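PDB 3LPE: transcription elongation factor Spt5 from Methanocaldococcus jannaschii, which stimulates transcription elongation as a heterodimer with Spt4, using its NusG N-terminal (NGN) domain, the part present here, to engage RNA polymerase. Local coordinates for the interface of chains A and B. Residues are numbered along the deposited sequence; one frame, centred on the assembly and turned at random. Chains: chain A, Putative transcription antitermination protein nusG; chain B, DNA-directed RNA polymerase subunit E''.

Both contacts belong to the Spt4/Spt5 heterodimer interface, and the centres of their C-alpha atoms lie about 13 Å apart. Contact 1 pairs strand 40-45 of the Spt5 NGN domain with strand 30-33 of Spt4, with helix 22-35 of chain A alongside. Contact 2 sets helix 83-90 of chain A against the short helix 40-44 of chain B. The two share no residues. On the Spt4 side, the strand of contact 1 precedes the helix of contact 2 in the chain. Backbone pairing with flanking side-chain packing in contact 1, and side-chain packing in contact 2, should together fix how Spt4 is oriented on the NGN domain.

Contact 1: the interface of chains A and B. Residues chain A 23, 26-27, 43-45; chain B 30-32, 52.
An antiparallel beta pairing joins the two chains here, with A:Ile43, A:Leu44 and A:Ala45 facing B:Ile32, B:Leu31 and B:Leu30. It carries the NGN sheet on into the Spt4 strand and is likely a main element of the heterodimer interface. Backbone hydrogen bonds connect the strands. A:Ile43 and B:Ile32 each give and accept one, as do A:Ala45 and B:Leu30. The bond from A:Ala45 N to B:Leu30 O is 2.7 Å long and nearly straight, 173° at the hydrogen. The bond from B:Ile32 N to A:Ile43 O is 2.8 Å.

Side chains of the Spt4 strand add contacts to either side of this pairing. B:Leu30, the residue most buried by the partner in this patch, reaches towards helix 22-35 of chain A. Its CG is anti to the backbone N (chi1 171°), and its CD2 methyl lies 3.7 Å from A:Lys23 CG. This methyl meets the aliphatic root of the lysine, whose chain then runs on extended. The same CD2 also sits 3.9 Å from the methyl A:Ala26 CB. On the opposite face from the helix, the B:Leu31 CD1 methyl comes 3.5 Å from the backbone carbonyl A:Ile43 O, with A:Leu44 more loosely beside it. B:Ile32 points its longer branch at the helix. CG1 lies anti to its own carbonyl carbon (chi1 -61°), and the extended branch ends with the CD1 methyl 3.3 Å from the backbone carbonyl A:Ala26 O.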
loop_
_atom_site.group_PDB
_atom_site.type_symbol
_atom_site.label_atom_id
_atom_site.label_comp_id
_atom_site.label_asym_id
_atom_site.label_seq_id
_atom_site.Cartn_x
_atom_site.Cartn_y
_atom_site.Cartn_z
ATOM N N LYS A 23 -6.422 2.241 -5.818
ATOM C CA LYS A 23 -5.275 1.436 -6.262
ATOM C C LYS A 23 -4.460 2.163 -7.321
ATOM O O LYS A 23 -3.231 2.117 -7.294
ATOM C CB LYS A 23 -5.742 0.083 -6.807
ATOM C CG LYS A 23 -6.123 -0.925 -5.734
ATOM C CD LYS A 23 -6.778 -2.140 -6.386
ATOM C CE LYS A 23 -7.214 -3.167 -5.383
ATOM N NZ LYS A 23 -7.802 -4.341 -6.083
ATOM N N ALA A 26 -2.351 4.674 -5.483
ATOM C CA ALA A 26 -1.299 3.977 -4.733
ATOM C C ALA A 26 -0.129 3.651 -5.673
ATOM O O ALA A 26 1.017 3.781 -5.283
ATOM C CB ALA A 26 -1.840 2.708 -4.137
ATOM N N GLY A 27 -0.442 3.212 -6.889
ATOM C CA GLY A 27 0.562 2.902 -7.899
ATOM C C GLY A 27 1.400 4.092 -8.343
ATOM O O GLY A 27 2.628 4.016 -8.408
ATOM N N ILE A 43 2.177 1.987 1.307
ATOM C CA ILE A 43 0.962 2.622 0.819
ATOM C C ILE A 43 -0.106 1.549 0.860
ATOM O O ILE A 43 0.110 0.432 0.408
ATOM C CB ILE A 43 1.130 3.131 -0.619
ATOM C CG1 ILE A 43 2.283 4.132 -0.704
ATOM C CG2 ILE A 43 -0.131 3.864 -1.099
ATOM C CD1 ILE A 43 2.833 4.245 -2.107
ATOM N N LEU A 44 -1.251 1.863 1.453
ATOM C CA LEU A 44 -2.259 0.827 1.654
ATOM C C LEU A 44 -3.611 1.289 1.103
ATOM O O LEU A 44 -4.106 2.367 1.475
ATOM C CB LEU A 44 -2.370 0.499 3.157
ATOM C CG LEU A 44 -3.583 -0.302 3.603
ATOM C CD1 LEU A 44 -3.365 -1.743 3.298
ATOM C CD2 LEU A 44 -3.843 -0.104 5.077
ATOM N N ALA A 45 -4.184 0.486 0.213
ATOM C CA ALA A 45 -5.490 0.770 -0.360
ATOM C C ALA A 45 -6.409 -0.387 -0.043
ATOM O O ALA A 45 -6.300 -1.445 -0.651
ATOM C CB ALA A 45 -5.397 0.995 -1.874
ATOM N N LEU B 30 -4.799 -3.739 -1.627
ATOM C CA LEU B 30 -3.454 -3.467 -2.127
ATOM C C LEU B 30 -2.575 -2.878 -1.031
ATOM O O LEU B 30 -2.935 -1.877 -0.393
ATOM C CB LEU B 30 -3.508 -2.522 -3.332
ATOM C CG LEU B 30 -2.186 -1.964 -3.867
ATOM C CD1 LEU B 30 -1.278 -3.109 -4.284
ATOM C CD2 LEU B 30 -2.460 -1.042 -5.059
ATOM N N LEU B 31 -1.436 -3.514 -0.792
ATOM C CA LEU B 31 -0.432 -2.988 0.141
ATOM C C LEU B 31 0.890 -2.941 -0.598
ATOM O O LEU B 31 1.425 -3.989 -0.988
ATOM C CB LEU B 31 -0.312 -3.878 1.383
ATOM C CG LEU B 31 0.864 -3.563 2.338
ATOM C CD1 LEU B 31 0.896 -2.095 2.744
ATOM C CD2 LEU B 31 0.846 -4.445 3.580
ATOM N N ILE B 32 1.405 -1.738 -0.813
ATOM C CA ILE B 32 2.659 -1.586 -1.524
ATOM C C ILE B 32 3.706 -1.300 -0.482
ATOM O O ILE B 32 3.641 -0.273 0.196
ATOM C CB ILE B 32 2.639 -0.411 -2.500
ATOM C CG1 ILE B 32 1.552 -0.608 -3.563
ATOM C CG2 ILE B 32 3.997 -0.241 -3.168
ATOM C CD1 ILE B 32 1.456 0.557 -4.516
ATOM N N LYS B 52 4.505 -5.287 -4.133
ATOM C CA LYS B 52 3.110 -5.000 -3.944
ATOM C C LYS B 52 2.438 -6.309 -3.564
ATOM O O LYS B 52 2.773 -7.349 -4.113
ATOM C CB LYS B 52 2.531 -4.422 -5.244
ATOM C CG LYS B 52 3.392 -3.287 -5.823
ATOM C CD LYS B 52 3.167 -3.115 -7.321
ATOM C CE LYS B 52 2.202 -1.977 -7.616
ATOM N NZ LYS B 52 2.907 -0.674 -7.498
#

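Contact 2: the interface of chains A and B. Residues chain A 83, 87, 90; chain B 41, 44-45.
B:Lys44 lies across helix 83-90 of chain A, meeting A:Leu90 with the start of its side chain and A:Glu87 with its end. These three residues bury the most surface in this patch. The lysine bends at its second torsion (chi2 -68°), then runs extended towards the glutamate. Its CB is 3.7 Å from the A:Leu90 CD2 methyl, and the two side chains meet at about a right angle. Farther out, the methylene B:Lys44 CE is 3.6 Å from the carboxylate oxygen A:Glu87 OE2. The ammonium B:Lys44 NZ forms a salt bridge with that same oxygen at 3.7 Å. This is a loose charge pairing without a hydrogen bond, and the aliphatic part of the lysine also packs against the carboxylate group.

A:Leu90 also lies loosely against B:Ala45. At the other end of the helix, A:Ile83 contributes its longer branch. CG1 is anti to the backbone N (chi1 -169°), and the CD1 methyl comes 3.8 Å from B:Ile41 CG1. The two isoleucine side chains run alongside each other, pointing opposite ways. A:Ile83 CG1 also lies loosely beside the near part of the lysine chain, at B:Lys44 CG. The site likely helps keep the Spt4 helix 40-44 against the NGN helix 83-90, adding apolar contact and a weak electrostatic link to the heterodimer.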
loop_
_atom_site.group_PDB
_atom_site.type_symbol
_atom_site.label_atom_id
_atom_site.label_comp_id
_atom_site.label_asym_id
_atom_site.label_seq_id
_atom_site.Cartn_x
_atom_site.Cartn_y
_atom_site.Cartn_z
ATOM N N ILE A 83 -1.413 2.894 14.349
ATOM C CA ILE A 83 -1.239 1.578 13.743
ATOM C C ILE A 83 -2.398 0.633 14.086
ATOM O O ILE A 83 -2.823 -0.171 13.247
ATOM C CB ILE A 83 0.127 0.957 14.134
ATOM C CG1 ILE A 83 0.417 -0.288 13.295
ATOM C CG2 ILE A 83 0.187 0.657 15.623
ATOM C CD1 ILE A 83 0.711 0.025 11.818
ATOM N N GLU A 87 -4.535 -2.101 11.522
ATOM C CA GLU A 87 -4.414 -3.550 11.599
ATOM C C GLU A 87 -5.628 -4.353 11.112
ATOM O O GLU A 87 -5.457 -5.351 10.397
ATOM C CB GLU A 87 -3.998 -3.985 13.014
ATOM C CG GLU A 87 -2.644 -3.426 13.428
ATOM C CD GLU A 87 -2.190 -3.913 14.790
ATOM O OE1 GLU A 87 -2.346 -5.120 15.073
ATOM O OE2 GLU A 87 -1.664 -3.089 15.568
ATOM N N LEU A 90 -5.698 -5.124 7.509
ATOM C CA LEU A 90 -4.696 -6.057 6.995
ATOM C C LEU A 90 -5.255 -7.439 6.700
ATOM O O LEU A 90 -4.831 -8.106 5.761
ATOM C CB LEU A 90 -3.523 -6.169 7.962
ATOM C CG LEU A 90 -2.311 -5.313 7.603
ATOM C CD1 LEU A 90 -2.719 -4.085 6.829
ATOM C CD2 LEU A 90 -1.540 -4.931 8.857
ATOM N N ILE B 41 3.703 -1.082 9.085
ATOM C CA ILE B 41 2.613 -1.820 8.451
ATOM C C ILE B 41 3.099 -3.136 7.805
ATOM O O ILE B 41 2.455 -4.178 7.944
ATOM C CB ILE B 41 1.867 -0.945 7.392
ATOM C CG1 ILE B 41 1.259 0.289 8.065
ATOM C CG2 ILE B 41 0.796 -1.767 6.677
ATOM C CD1 ILE B 41 0.620 1.297 7.091
ATOM N N LYS B 44 3.532 -5.657 10.505
ATOM C CA LYS B 44 2.263 -6.212 10.971
ATOM C C LYS B 44 1.687 -7.175 9.943
ATOM O O LYS B 44 0.967 -8.107 10.296
ATOM C CB LYS B 44 1.248 -5.094 11.267
ATOM C CG LYS B 44 1.628 -4.201 12.442
ATOM C CD LYS B 44 1.561 -4.939 13.769
ATOM C CE LYS B 44 1.770 -3.976 14.932
ATOM N NZ LYS B 44 1.668 -4.651 16.267
ATOM N N ALA B 45 2.002 -6.943 8.668
ATOM C CA ALA B 45 1.492 -7.804 7.597
ATOM C C ALA B 45 2.364 -9.035 7.346
ATOM O O ALA B 45 2.030 -9.858 6.502
ATOM C CB ALA B 45 1.279 -7.005 6.293
#